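Local coordinates for outer membrane usher protein PapC (Escherichia coli, PDB 3L48) that assembles pilus subunits and exports them across the outer membrane as the fimbrial usher, a pore of which this chain is the C-terminal domain, at residues P22-E31 with G53-D61; G62-V70 with Q79-Q87. All blocks are in the same frame, centred on the assembly; numbering follows the deposited sequence. Where two conformers were deposited one is given.

Contact 1: residues P22-E31 with G53-D61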
ATOM      1  N   PRO A  22       5.309  -2.934   7.412  1.00 16.88           N
ATOM      2  CA  PRO A  22       5.629  -3.975   6.430  1.00 17.93           C
ATOM      3  C   PRO A  22       7.118  -3.898   6.111  1.00 17.85           C
ATOM      4  O   PRO A  22       7.678  -2.799   6.095  1.00 16.70           O
ATOM      5  CB  PRO A  22       4.796  -3.579   5.206  1.00 19.94           C
ATOM      6  CG  PRO A  22       3.700  -2.703   5.748  1.00 24.52           C
ATOM      7  CD  PRO A  22       4.300  -1.981   6.920  1.00 19.58           C
ATOM      8  N   PRO A  23       7.759  -5.049   5.869  1.00 21.27           N
ATOM      9  CA  PRO A  23       9.218  -5.085   5.714  1.00 20.21           C
ATOM     10  C   PRO A  23       9.720  -4.479   4.404  1.00 21.84           C
ATOM     11  O   PRO A  23       9.037  -4.516   3.382  1.00 20.87           O
ATOM     12  CB  PRO A  23       9.538  -6.585   5.758  1.00 20.08           C
ATOM     13  CG  PRO A  23       8.281  -7.246   5.276  1.00 22.56           C
ATOM     14  CD  PRO A  23       7.155  -6.393   5.793  1.00 22.83           C
ATOM     15  N   PHE A  24      10.921  -3.915   4.472  1.00 25.68           N
ATOM     16  CA  PHE A  24      11.679  -3.464   3.314  1.00 22.83           C
ATOM     17  C   PHE A  24      11.685  -4.539   2.227  1.00 22.06           C
ATOM     18  O   PHE A  24      12.196  -5.639   2.437  1.00 21.78           O
ATOM     19  CB  PHE A  24      13.111  -3.165   3.771  1.00 23.47           C
ATOM     20  CG  PHE A  24      14.006  -2.607   2.702  1.00 24.64           C
ATOM     21  CD1 PHE A  24      14.847  -3.439   1.979  1.00 26.25           C
ATOM     22  CD2 PHE A  24      14.037  -1.246   2.445  1.00 25.88           C
ATOM     23  CE1 PHE A  24      15.686  -2.925   1.006  1.00 27.90           C
ATOM     24  CE2 PHE A  24      14.876  -0.727   1.470  1.00 26.07           C
ATOM     25  CZ  PHE A  24      15.702  -1.571   0.751  1.00 24.02           C
ATOM     26  N   GLY A  25      11.110  -4.228   1.069  1.00 19.01           N
ATOM     27  CA  GLY A  25      11.117  -5.165  -0.042  1.00 20.17           C
ATOM     28  C   GLY A  25       9.788  -5.856  -0.283  1.00 23.06           C
ATOM     29  O   GLY A  25       9.657  -6.651  -1.212  1.00 22.54           O
ATOM     30  N   ALA A  26       8.801  -5.566   0.560  1.00 22.26           N
ATOM     31  CA  ALA A  26       7.451  -6.075   0.347  1.00 21.09           C
ATOM     32  C   ALA A  26       6.867  -5.451  -0.920  1.00 21.69           C
ATOM     33  O   ALA A  26       7.234  -4.340  -1.294  1.00 21.60           O
ATOM     34  CB  ALA A  26       6.571  -5.758   1.547  1.00 14.55           C
ATOM     35  N   SER A  27       5.963  -6.164  -1.583  1.00 19.65           N
ATOM     36  CA  SER A  27       5.321  -5.627  -2.778  1.00 23.77           C
ATOM     37  C   SER A  27       3.887  -5.192  -2.497  1.00 21.96           C
ATOM     38  O   SER A  27       3.211  -5.756  -1.640  1.00 19.19           O
ATOM     39  CB  SER A  27       5.342  -6.650  -3.915  1.00 23.48           C
ATOM     40  OG  SER A  27       4.573  -7.788  -3.577  1.00 31.83           O
ATOM     41  N   VAL A  28       3.430  -4.183  -3.230  1.00 21.21           N
ATOM     42  CA  VAL A  28       2.066  -3.691  -3.102  1.00 22.03           C
ATOM     43  C   VAL A  28       1.352  -3.894  -4.433  1.00 25.92           C
ATOM     44  O   VAL A  28       1.814  -3.423  -5.473  1.00 23.43           O
ATOM     45  CB  VAL A  28       2.038  -2.198  -2.737  1.00 20.62           C
ATOM     46  CG1 VAL A  28       0.616  -1.758  -2.434  1.00 19.15           C
ATOM     47  CG2 VAL A  28       2.942  -1.932  -1.546  1.00 20.02           C
ATOM     48  N   THR A  29       0.228  -4.598  -4.400  1.00 26.16           N
ATOM     49  CA  THR A  29      -0.467  -4.965  -5.627  1.00 28.12           C
ATOM     50  C   THR A  29      -1.913  -4.498  -5.617  1.00 33.79           C
ATOM     51  O   THR A  29      -2.554  -4.438  -4.565  1.00 32.01           O
ATOM     52  CB  THR A  29      -0.436  -6.486  -5.858  1.00 30.33           C
ATOM     53  OG1 THR A  29      -0.984  -7.152  -4.717  1.00 27.30           O
ATOM     54  CG2 THR A  29       0.993  -6.966  -6.080  1.00 32.31           C
ATOM     55  N   SER A  30      -2.420  -4.171  -6.802  1.00 37.80           N
ATOM     56  CA  SER A  30      -3.794  -3.711  -6.959  1.00 40.05           C
ATOM     57  C   SER A  30      -4.757  -4.889  -6.933  1.00 43.57           C
ATOM     58  O   SER A  30      -4.336  -6.047  -6.980  1.00 42.11           O
ATOM     59  CB  SER A  30      -3.951  -2.946  -8.275  1.00 38.83           C
ATOM     60  OG  SER A  30      -3.728  -3.801  -9.384  1.00 39.07           O
ATOM     61  N   GLU A  31      -6.049  -4.588  -6.850  1.00 50.79           N
ATOM     62  CA  GLU A  31      -7.073  -5.621  -6.929  1.00 59.03           C
ATOM     63  C   GLU A  31      -6.823  -6.466  -8.170  1.00 63.33           C
ATOM     64  O   GLU A  31      -6.937  -7.693  -8.137  1.00 64.61           O
ATOM     65  CB  GLU A  31      -8.465  -4.993  -7.014  1.00 62.86           C
ATOM     66  CG  GLU A  31      -8.802  -4.042  -5.877  1.00 64.34           C
ATOM     67  CD  GLU A  31     -10.176  -3.416  -6.035  1.00 65.29           C
ATOM     68  OE1 GLU A  31     -10.613  -3.220  -7.190  1.00 70.15           O
ATOM     69  OE2 GLU A  31     -10.816  -3.114  -5.006  1.00 60.29           O
ATOM     70  N   GLY A  53     -10.055   4.458  -4.145  1.00 30.46           N
ATOM     71  CA  GLY A  53     -11.150   3.610  -3.713  1.00 32.03           C
ATOM     72  C   GLY A  53     -10.872   2.118  -3.786  1.00 31.25           C
ATOM     73  O   GLY A  53     -11.631   1.318  -3.239  1.00 33.34           O
ATOM     74  N   GLU A  54      -9.788   1.734  -4.455  1.00 29.02           N
ATOM     75  CA  GLU A  54      -9.481   0.317  -4.621  1.00 29.35           C
ATOM     76  C   GLU A  54      -8.843  -0.285  -3.373  1.00 29.52           C
ATOM     77  O   GLU A  54      -8.412   0.433  -2.470  1.00 27.00           O
ATOM     78  CB  GLU A  54      -8.580   0.087  -5.836  1.00 30.40           C
ATOM     79  CG  GLU A  54      -7.127   0.466  -5.621  1.00 33.23           C
ATOM     80  CD  GLU A  54      -6.237   0.018  -6.767  1.00 38.62           C
ATOM     81  OE1 GLU A  54      -6.436  -1.108  -7.271  1.00 40.94           O
ATOM     82  OE2 GLU A  54      -5.332   0.785  -7.158  1.00 38.05           O
ATOM     83  N   THR A  55      -8.796  -1.610  -3.331  1.00 32.90           N
ATOM     84  CA  THR A  55      -8.154  -2.328  -2.238  1.00 31.51           C
ATOM     85  C   THR A  55      -6.813  -2.885  -2.694  1.00 32.34           C
ATOM     86  O   THR A  55      -6.742  -3.648  -3.657  1.00 33.33           O
ATOM     87  CB  THR A  55      -9.028  -3.493  -1.730  1.00 31.24           C
ATOM     88  OG1 THR A  55     -10.270  -2.980  -1.233  1.00 34.46           O
ATOM     89  CG2 THR A  55      -8.314  -4.252  -0.613  1.00 23.48           C
ATOM     90  N   LEU A  56      -5.748  -2.497  -2.005  1.00 29.65           N
ATOM     91  CA  LEU A  56      -4.423  -2.995  -2.331  1.00 28.55           C
ATOM     92  C   LEU A  56      -4.025  -4.073  -1.338  1.00 29.57           C
ATOM     93  O   LEU A  56      -4.440  -4.047  -0.179  1.00 30.20           O
ATOM     94  CB  LEU A  56      -3.395  -1.863  -2.305  1.00 28.72           C
ATOM     95  CG  LEU A  56      -3.678  -0.634  -3.174  1.00 30.87           C
ATOM     96  CD1 LEU A  56      -2.490   0.319  -3.144  1.00 28.62           C
ATOM     97  CD2 LEU A  56      -4.001  -1.037  -4.605  1.00 30.02           C
ATOM     98  N   SER A  57      -3.228  -5.028  -1.796  1.00 27.60           N
ATOM     99  CA  SER A  57      -2.681  -6.035  -0.901  1.00 29.20           C
ATOM    100  C   SER A  57      -1.173  -5.848  -0.780  1.00 26.86           C
ATOM    101  O   SER A  57      -0.494  -5.529  -1.757  1.00 26.36           O
ATOM    102  CB  SER A  57      -3.021  -7.448  -1.383  1.00 33.69           C
ATOM    103  OG  SER A  57      -2.219  -7.812  -2.489  1.00 43.36           O
ATOM    104  N   VAL A  58      -0.660  -6.024   0.431  1.00 24.03           N
ATOM    105  CA  VAL A  58       0.767  -5.912   0.684  1.00 22.72           C
ATOM    106  C   VAL A  58       1.338  -7.305   0.897  1.00 25.00           C
ATOM    107  O   VAL A  58       0.906  -8.035   1.787  1.00 23.09           O
ATOM    108  CB  VAL A  58       1.046  -5.038   1.913  1.00 20.51           C
ATOM    109  CG1 VAL A  58       2.542  -4.900   2.140  1.00 19.92           C
ATOM    110  CG2 VAL A  58       0.399  -3.674   1.729  1.00 17.66           C
ATOM    111  N   ASN A  59       2.310  -7.674   0.072  1.00 23.84           N
ATOM    112  CA  ASN A  59       2.816  -9.038   0.077  1.00 26.24           C
ATOM    113  C   ASN A  59       4.259  -9.153   0.542  1.00 24.76           C
ATOM    114  O   ASN A  59       5.112  -8.351   0.164  1.00 21.72           O
ATOM    115  CB  ASN A  59       2.686  -9.648  -1.321  1.00 31.28           C
ATOM    116  CG  ASN A  59       1.421  -9.212  -2.029  1.00 34.52           C
ATOM    117  OD1 ASN A  59       1.447  -8.321  -2.884  1.00 39.47           O
ATOM    118  ND2 ASN A  59       0.300  -9.828  -1.671  1.00 31.30           N
ATOM    119  N   TRP A  60       4.515 -10.154   1.379  1.00 23.56           N
ATOM    120  CA  TRP A  60       5.874 -10.601   1.664  1.00 28.97           C
ATOM    121  C   TRP A  60       5.855 -12.036   2.182  1.00 35.20           C
ATOM    122  O   TRP A  60       4.814 -12.529   2.613  1.00 33.37           O
ATOM    123  CB  TRP A  60       6.611  -9.651   2.620  1.00 25.81           C
ATOM    124  CG  TRP A  60       6.137  -9.646   4.039  1.00 17.61           C
ATOM    125  CD1 TRP A  60       6.562 -10.460   5.053  1.00 22.59           C
ATOM    126  CD2 TRP A  60       5.176  -8.751   4.617  1.00 20.27           C
ATOM    127  NE1 TRP A  60       5.911 -10.134   6.223  1.00 21.02           N
ATOM    128  CE2 TRP A  60       5.060  -9.095   5.983  1.00 18.20           C
ATOM    129  CE3 TRP A  60       4.405  -7.699   4.112  1.00 21.05           C
ATOM    130  CZ2 TRP A  60       4.193  -8.422   6.845  1.00 20.97           C
ATOM    131  CZ3 TRP A  60       3.547  -7.037   4.971  1.00 21.03           C
ATOM    132  CH2 TRP A  60       3.449  -7.400   6.323  1.00 23.36           C
ATOM    133  N   ASP A  61       7.004 -12.702   2.121  1.00 36.13           N
ATOM    134  CA  ASP A  61       7.101 -14.110   2.490  1.00 40.00           C
ATOM    135  C   ASP A  61       6.101 -14.938   1.694  1.00 40.45           C
ATOM    136  O   ASP A  61       5.392 -15.779   2.246  1.00 39.47           O
ATOM    137  CB  ASP A  61       6.890 -14.298   3.995  1.00 46.30           C
ATOM    138  CG  ASP A  61       8.037 -13.736   4.818  1.00 56.28           C
ATOM    139  OD1 ASP A  61       9.096 -13.432   4.229  1.00 57.49           O
ATOM    140  OD2 ASP A  61       7.883 -13.603   6.052  1.00 61.92           O
TER
HETATM  141  O   HOH W   1      -4.036  -8.385  -4.868  1.00 48.68           O
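Pro23 and Trp60 illustrate how a proline can close one end of a strand pairing. The pyrrolidine ring stands roughly perpendicular to the indole, and Pro23 CD sits 3.3 Å from the centroid of the Trp60 six-membered ring, only 13° off its normal, a CH-pi contact over one face. Trp60 CG lies between its backbone N and carbonyl carbon (chi1 70°), which lays the indole under the proline. Pro22 CB comes within 3.7 Å of Trp60 CZ3, and Ala26 CB also reaches the ring obliquely.

From here the two chains run antiparallel. Ser27 and Asn59 form a hydrogen-bonded pair, with Asn59 N to Ser27 O at 2.7 Å, and Thr29 with Ser57 forms another. Between them the non-hydrogen-bonded pair Val28 and Val58 turns to the opposite face, where Val28 CG1 lies 3.8 Å from Leu56 CD1. On the hydroxyl face Thr29 OG1 and Ser57 OG share a hydrogen bond of 2.6 Å, and a water joins Ser57 OG to the carbonyl O of Ser30.

At the far end Glu31 OE2 accepts Thr55 N at 3.0 Å, met from 47° above the carboxylate plane, although the Glu31 side chain is poorly ordered. Further out, a type II turn from Pro23 to Ala26, closed by Ala26 N to Pro23 O, leads from the proline that meets the indole into the strand, Pro22 packs on Leu14 and Leu16 of the other sheet, and Thr51 N donates to Glu54 OE2.

The pairing is thus two-sided, valine and leucine on one face and hydroxyl and amide groups on the other. Glu31 OE1 lies 4.7 Å from Glu54 OE1, a proximity that may favour protonation slightly, while the N-H donors of Thr55 and Thr51 would offset it.

Contact 2: residues G62-V70 with Q79-Q87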
ATOM      1  N   GLY A  62       6.048 -14.677   0.390  1.00 41.58           N
ATOM      2  CA  GLY A  62       5.193 -15.415  -0.525  1.00 43.35           C
ATOM      3  C   GLY A  62       3.737 -15.470  -0.112  1.00 42.79           C
ATOM      4  O   GLY A  62       3.078 -16.496  -0.278  1.00 45.90           O
ATOM      5  N   LYS A  63       3.226 -14.362   0.408  1.00 39.03           N
ATOM      6  CA  LYS A  63       1.882 -14.349   0.968  1.00 38.23           C
ATOM      7  C   LYS A  63       1.301 -12.941   1.078  1.00 32.28           C
ATOM      8  O   LYS A  63       2.021 -11.980   1.356  1.00 24.53           O
ATOM      9  CB  LYS A  63       1.909 -15.022   2.343  1.00 43.40           C
ATOM     10  CG  LYS A  63       0.718 -14.733   3.234  1.00 47.46           C
ATOM     11  CD  LYS A  63       0.789 -15.571   4.503  1.00 52.90           C
ATOM     12  CE  LYS A  63      -0.255 -15.140   5.520  1.00 56.61           C
ATOM     13  NZ  LYS A  63      -1.632 -15.136   4.946  1.00 56.35           N
ATOM     14  N   ILE A  64      -0.002 -12.822   0.839  1.00 30.74           N
ATOM     15  CA  ILE A  64      -0.710 -11.591   1.155  1.00 34.13           C
ATOM     16  C   ILE A  64      -0.759 -11.462   2.671  1.00 36.10           C
ATOM     17  O   ILE A  64      -1.364 -12.290   3.350  1.00 37.88           O
ATOM     18  CB  ILE A  64      -2.151 -11.599   0.613  1.00 36.74           C
ATOM     19  CG1 ILE A  64      -2.157 -11.791  -0.904  1.00 36.89           C
ATOM     20  CG2 ILE A  64      -2.868 -10.309   0.985  1.00 35.79           C
ATOM     21  CD1 ILE A  64      -3.541 -11.747  -1.513  1.00 35.67           C
ATOM     22  N   GLN A  65      -0.114 -10.429   3.200  1.00 34.15           N
ATOM     23  CA  GLN A  65      -0.022 -10.252   4.645  1.00 29.82           C
ATOM     24  C   GLN A  65      -1.135  -9.361   5.187  1.00 28.24           C
ATOM     25  O   GLN A  65      -1.695  -9.625   6.251  1.00 29.08           O
ATOM     26  CB  GLN A  65       1.351  -9.692   5.018  1.00 29.21           C
ATOM     27  CG  GLN A  65       2.510 -10.579   4.589  1.00 29.94           C
ATOM     28  CD  GLN A  65       2.782 -11.710   5.567  1.00 29.91           C
ATOM     29  OE1 GLN A  65       3.598 -12.592   5.298  1.00 30.92           O
ATOM     30  NE2 GLN A  65       2.109 -11.683   6.710  1.00 27.26           N
ATOM     31  N   CYS A  66      -1.450  -8.300   4.450  0.59 26.77           N
ATOM     32  CA  CYS A  66      -2.502  -7.374   4.851  0.59 26.52           C
ATOM     33  C   CYS A  66      -3.009  -6.564   3.666  0.59 25.83           C
ATOM     34  O   CYS A  66      -2.395  -6.554   2.599  0.59 24.69           O
ATOM     35  CB  CYS A  66      -2.015  -6.448   5.970  0.59 25.40           C
ATOM     36  SG  CYS A  66      -0.311  -5.877   5.783  0.59 31.72           S
ATOM     37  N   GLN A  67      -4.136  -5.889   3.859  1.00 27.01           N
ATOM     38  CA  GLN A  67      -4.736  -5.095   2.800  1.00 26.71           C
ATOM     39  C   GLN A  67      -5.054  -3.685   3.269  1.00 27.14           C
ATOM     40  O   GLN A  67      -5.292  -3.454   4.455  1.00 22.62           O
ATOM     41  CB  GLN A  67      -5.994  -5.782   2.261  1.00 29.42           C
ATOM     42  CG  GLN A  67      -5.696  -7.069   1.514  1.00 33.39           C
ATOM     43  CD  GLN A  67      -6.920  -7.688   0.875  1.00 36.77           C
ATOM     44  OE1 GLN A  67      -6.838  -8.267  -0.210  1.00 39.60           O
ATOM     45  NE2 GLN A  67      -8.064  -7.565   1.539  1.00 32.48           N
ATOM     46  N   VAL A  68      -5.040  -2.746   2.326  1.00 25.29           N
ATOM     47  CA  VAL A  68      -5.350  -1.354   2.609  1.00 25.49           C
ATOM     48  C   VAL A  68      -6.466  -0.881   1.688  1.00 26.37           C
ATOM     49  O   VAL A  68      -6.610  -1.372   0.572  1.00 29.52           O
ATOM     50  CB  VAL A  68      -4.119  -0.440   2.401  1.00 24.93           C
ATOM     51  CG1 VAL A  68      -2.942  -0.921   3.241  1.00 22.84           C
ATOM     52  CG2 VAL A  68      -3.743  -0.397   0.937  1.00 24.25           C
ATOM     53  N   ASN A  69      -7.260   0.065   2.170  1.00 28.38           N
ATOM     54  CA  ASN A  69      -8.295   0.683   1.358  1.00 29.89           C
ATOM     55  C   ASN A  69      -7.878   2.091   0.961  1.00 26.23           C
ATOM     56  O   ASN A  69      -7.801   2.987   1.803  1.00 24.67           O
ATOM     57  CB  ASN A  69      -9.625   0.715   2.114  1.00 34.97           C
ATOM     58  CG  ASN A  69     -10.090  -0.664   2.535  1.00 43.55           C
ATOM     59  OD1 ASN A  69     -10.450  -0.884   3.691  1.00 47.49           O
ATOM     60  ND2 ASN A  69     -10.079  -1.604   1.598  1.00 47.16           N
ATOM     61  N   VAL A  70      -7.591   2.282  -0.321  1.00 26.22           N
ATOM     62  CA  VAL A  70      -7.209   3.597  -0.812  1.00 25.10           C
ATOM     63  C   VAL A  70      -8.418   4.518  -0.775  1.00 28.49           C
ATOM     64  O   VAL A  70      -9.427   4.240  -1.421  1.00 31.42           O
ATOM     65  CB  VAL A  70      -6.667   3.531  -2.246  1.00 23.48           C
ATOM     66  CG1 VAL A  70      -6.283   4.921  -2.732  1.00 20.12           C
ATOM     67  CG2 VAL A  70      -5.473   2.588  -2.316  1.00 23.24           C
ATOM     68  N   GLN A  79       0.666  12.408  -0.001  1.00 14.36           N
ATOM     69  CA  GLN A  79       1.161  11.518   1.039  1.00 16.92           C
ATOM     70  C   GLN A  79       0.006  11.185   1.966  1.00 19.97           C
ATOM     71  O   GLN A  79      -0.681  12.081   2.452  1.00 24.70           O
ATOM     72  CB  GLN A  79       2.285  12.166   1.847  1.00 16.15           C
ATOM     73  CG  GLN A  79       2.790  11.276   2.984  1.00 17.64           C
ATOM     74  CD  GLN A  79       3.664  12.023   3.970  1.00 15.43           C
ATOM     75  OE1 GLN A  79       3.199  12.460   5.024  1.00 17.46           O
ATOM     76  NE2 GLN A  79       4.934  12.177   3.631  1.00 14.81           N
ATOM     77  N   LEU A  80      -0.215   9.899   2.213  1.00 19.20           N
ATOM     78  CA  LEU A  80      -1.262   9.505   3.144  1.00 19.95           C
ATOM     79  C   LEU A  80      -0.948   8.211   3.891  1.00 19.06           C
ATOM     80  O   LEU A  80      -0.254   7.329   3.382  1.00 14.49           O
ATOM     81  CB  LEU A  80      -2.616   9.406   2.438  1.00 22.38           C
ATOM     82  CG  LEU A  80      -2.910   8.151   1.617  1.00 25.10           C
ATOM     83  CD1 LEU A  80      -4.294   8.257   0.990  1.00 28.74           C
ATOM     84  CD2 LEU A  80      -1.855   7.932   0.546  1.00 23.25           C
ATOM     85  N   LEU A  81      -1.464   8.129   5.112  1.00 14.65           N
ATOM     86  CA  LEU A  81      -1.381   6.925   5.923  1.00 13.47           C
ATOM     87  C   LEU A  81      -2.307   5.868   5.342  1.00 17.95           C
ATOM     88  O   LEU A  81      -3.478   6.141   5.079  1.00 23.17           O
ATOM     89  CB  LEU A  81      -1.808   7.235   7.362  1.00 11.61           C
ATOM     90  CG  LEU A  81      -1.842   6.078   8.362  1.00 17.82           C
ATOM     91  CD1 LEU A  81      -0.431   5.646   8.733  1.00 14.51           C
ATOM     92  CD2 LEU A  81      -2.639   6.459   9.612  1.00 22.08           C
ATOM     93  N   LEU A  82      -1.781   4.667   5.134  1.00 15.56           N
ATOM     94  CA  LEU A  82      -2.619   3.536   4.747  1.00 18.60           C
ATOM     95  C   LEU A  82      -2.535   2.432   5.801  1.00 18.70           C
ATOM     96  O   LEU A  82      -1.601   1.632   5.796  1.00 16.06           O
ATOM     97  CB  LEU A  82      -2.214   2.996   3.372  1.00 21.79           C
ATOM     98  CG  LEU A  82      -2.379   3.953   2.186  1.00 23.34           C
ATOM     99  CD1 LEU A  82      -2.036   3.249   0.888  1.00 24.87           C
ATOM    100  CD2 LEU A  82      -3.797   4.505   2.128  1.00 20.54           C
ATOM    101  N   PRO A  83      -3.504   2.406   6.726  1.00 19.98           N
ATOM    102  CA  PRO A  83      -3.541   1.341   7.732  1.00 21.22           C
ATOM    103  C   PRO A  83      -3.665  -0.015   7.056  1.00 24.85           C
ATOM    104  O   PRO A  83      -4.625  -0.259   6.328  1.00 28.93           O
ATOM    105  CB  PRO A  83      -4.813   1.652   8.529  1.00 19.90           C
ATOM    106  CG  PRO A  83      -5.020   3.116   8.348  1.00 20.44           C
ATOM    107  CD  PRO A  83      -4.556   3.412   6.945  1.00 18.62           C
ATOM    108  N   CYS A  84      -2.698  -0.895   7.293  0.51 25.33           N
ATOM    109  CA  CYS A  84      -2.714  -2.217   6.674  0.51 27.15           C
ATOM    110  C   CYS A  84      -3.293  -3.273   7.615  0.51 28.53           C
ATOM    111  O   CYS A  84      -2.688  -3.617   8.631  0.51 29.81           O
ATOM    112  CB  CYS A  84      -1.310  -2.619   6.215  0.51 27.60           C
ATOM    113  SG  CYS A  84      -1.297  -3.904   4.944  0.51 35.68           S
ATOM    114  N   THR A  85      -4.470  -3.781   7.264  1.00 27.14           N
ATOM    115  CA  THR A  85      -5.178  -4.733   8.103  1.00 30.82           C
ATOM    116  C   THR A  85      -5.159  -6.126   7.491  1.00 35.80           C
ATOM    117  O   THR A  85      -5.533  -6.307   6.329  1.00 32.64           O
ATOM    118  CB  THR A  85      -6.633  -4.288   8.346  1.00 34.84           C
ATOM    119  OG1 THR A  85      -7.320  -4.191   7.093  1.00 42.84           O
ATOM    120  CG2 THR A  85      -6.661  -2.933   9.031  1.00 29.83           C
ATOM    121  N   PRO A  86      -4.697  -7.114   8.270  1.00 45.34           N
ATOM    122  CA  PRO A  86      -4.730  -8.522   7.867  1.00 48.95           C
ATOM    123  C   PRO A  86      -6.124  -8.893   7.382  1.00 49.72           C
ATOM    124  O   PRO A  86      -7.109  -8.484   7.996  1.00 45.91           O
ATOM    125  CB  PRO A  86      -4.410  -9.260   9.167  1.00 50.60           C
ATOM    126  CG  PRO A  86      -3.561  -8.302   9.932  1.00 51.98           C
ATOM    127  CD  PRO A  86      -4.082  -6.930   9.597  1.00 49.70           C
ATOM    128  N   GLN A  87      -6.200  -9.647   6.291  1.00 55.18           N
ATOM    129  CA  GLN A  87      -7.483 -10.037   5.713  1.00 61.79           C
ATOM    130  C   GLN A  87      -8.427 -10.590   6.774  1.00 61.67           C
ATOM    131  O   GLN A  87      -9.289 -11.419   6.485  1.00 63.18           O
ATOM    132  CB  GLN A  87      -7.275 -11.070   4.606  1.00 67.45           C
ATOM    133  CG  GLN A  87      -6.290 -10.638   3.534  1.00 69.95           C
ATOM    134  CD  GLN A  87      -6.191 -11.643   2.403  1.00 74.20           C
ATOM    135  OE1 GLN A  87      -5.314 -12.509   2.399  1.00 75.94           O
ATOM    136  NE2 GLN A  87      -7.095 -11.534   1.437  1.00 74.99           N
TER
HETATM  137  O   HOH W   2      -6.187   1.209   4.506  1.00 35.52           O
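Val68 leans on the backbone and side chains of Leu82 to Cys84. Its CB is 4.0 Å from Leu82 CB. Beyond it the side chain forks: Val68 CG1, set anti to the carbonyl carbon (chi1 -56°), lies 3.6 Å from Pro83 O and also touches CA and CB of Cys84, whereas Val68 CG2 takes the other direction and meets Leu82 CD1 at 4.0 Å. The two branches therefore touch successive parts of the neighbouring chain, CG1 its backbone and CG2 the tip of Leu82, and the valine and leucine side chains cross at about a right angle. Leu82 passes on to Ala12 and Leu14, so that the apolar contact continues into strand 10-16.

The strands are edge members of different sheets in the Ig-like, Greek-key sandwich of this domain, and they meet at 140° with a single bridge, Gln67 with Thr85. Gln67 N donates to Thr85 O at 2.9 Å, approaching from 49° above the carbonyl plane, and Thr85 N returns a bond of 2.9 Å to Gln67 O. Just before the bridge, Gln65 and Cys66 both face Val58, a classic beta bulge in strand 64-69.

Cys66 carries the disulfide to Cys84. The modelled distance from Cys66 SG to Cys84 SG, 2.4 Å, is long for such a bond and doubtful, as both cysteines have two conformers. Toward the other end the chains part, and a water bridges the two backbones, accepting from Asn69 N and donating to Pro83 O. Past the bridge, the poorly ordered Gln87 rests its OE1 3.6 Å from Ile64 CG2, its chain lying at about a right angle to the isoleucine.

Overall arrangement
Contact 1 comes first along the chain and closes before contact 2 opens; their centres are about 6 Å apart. Both reach the antiparallel four-stranded sheet, contact 1 with two of its strands and contact 2 with one, in the order 35-38, 27-29, 55-59, 64-69. Contact 1 joins the two middle strands, and strand 55-59 then pairs with its chain successor, 64-69, through probable hydrogen bonds from Val58 N to Cys66 O and from Val68 N to Leu56 O. In contact 2 strand 78-84 belongs to the three-stranded mixed sheet with 10-16 and 44-47. One contact thus builds a sheet, the other ties its edge covalently to the second sheet, completing the compact sandwich of the usher's C-terminal domain.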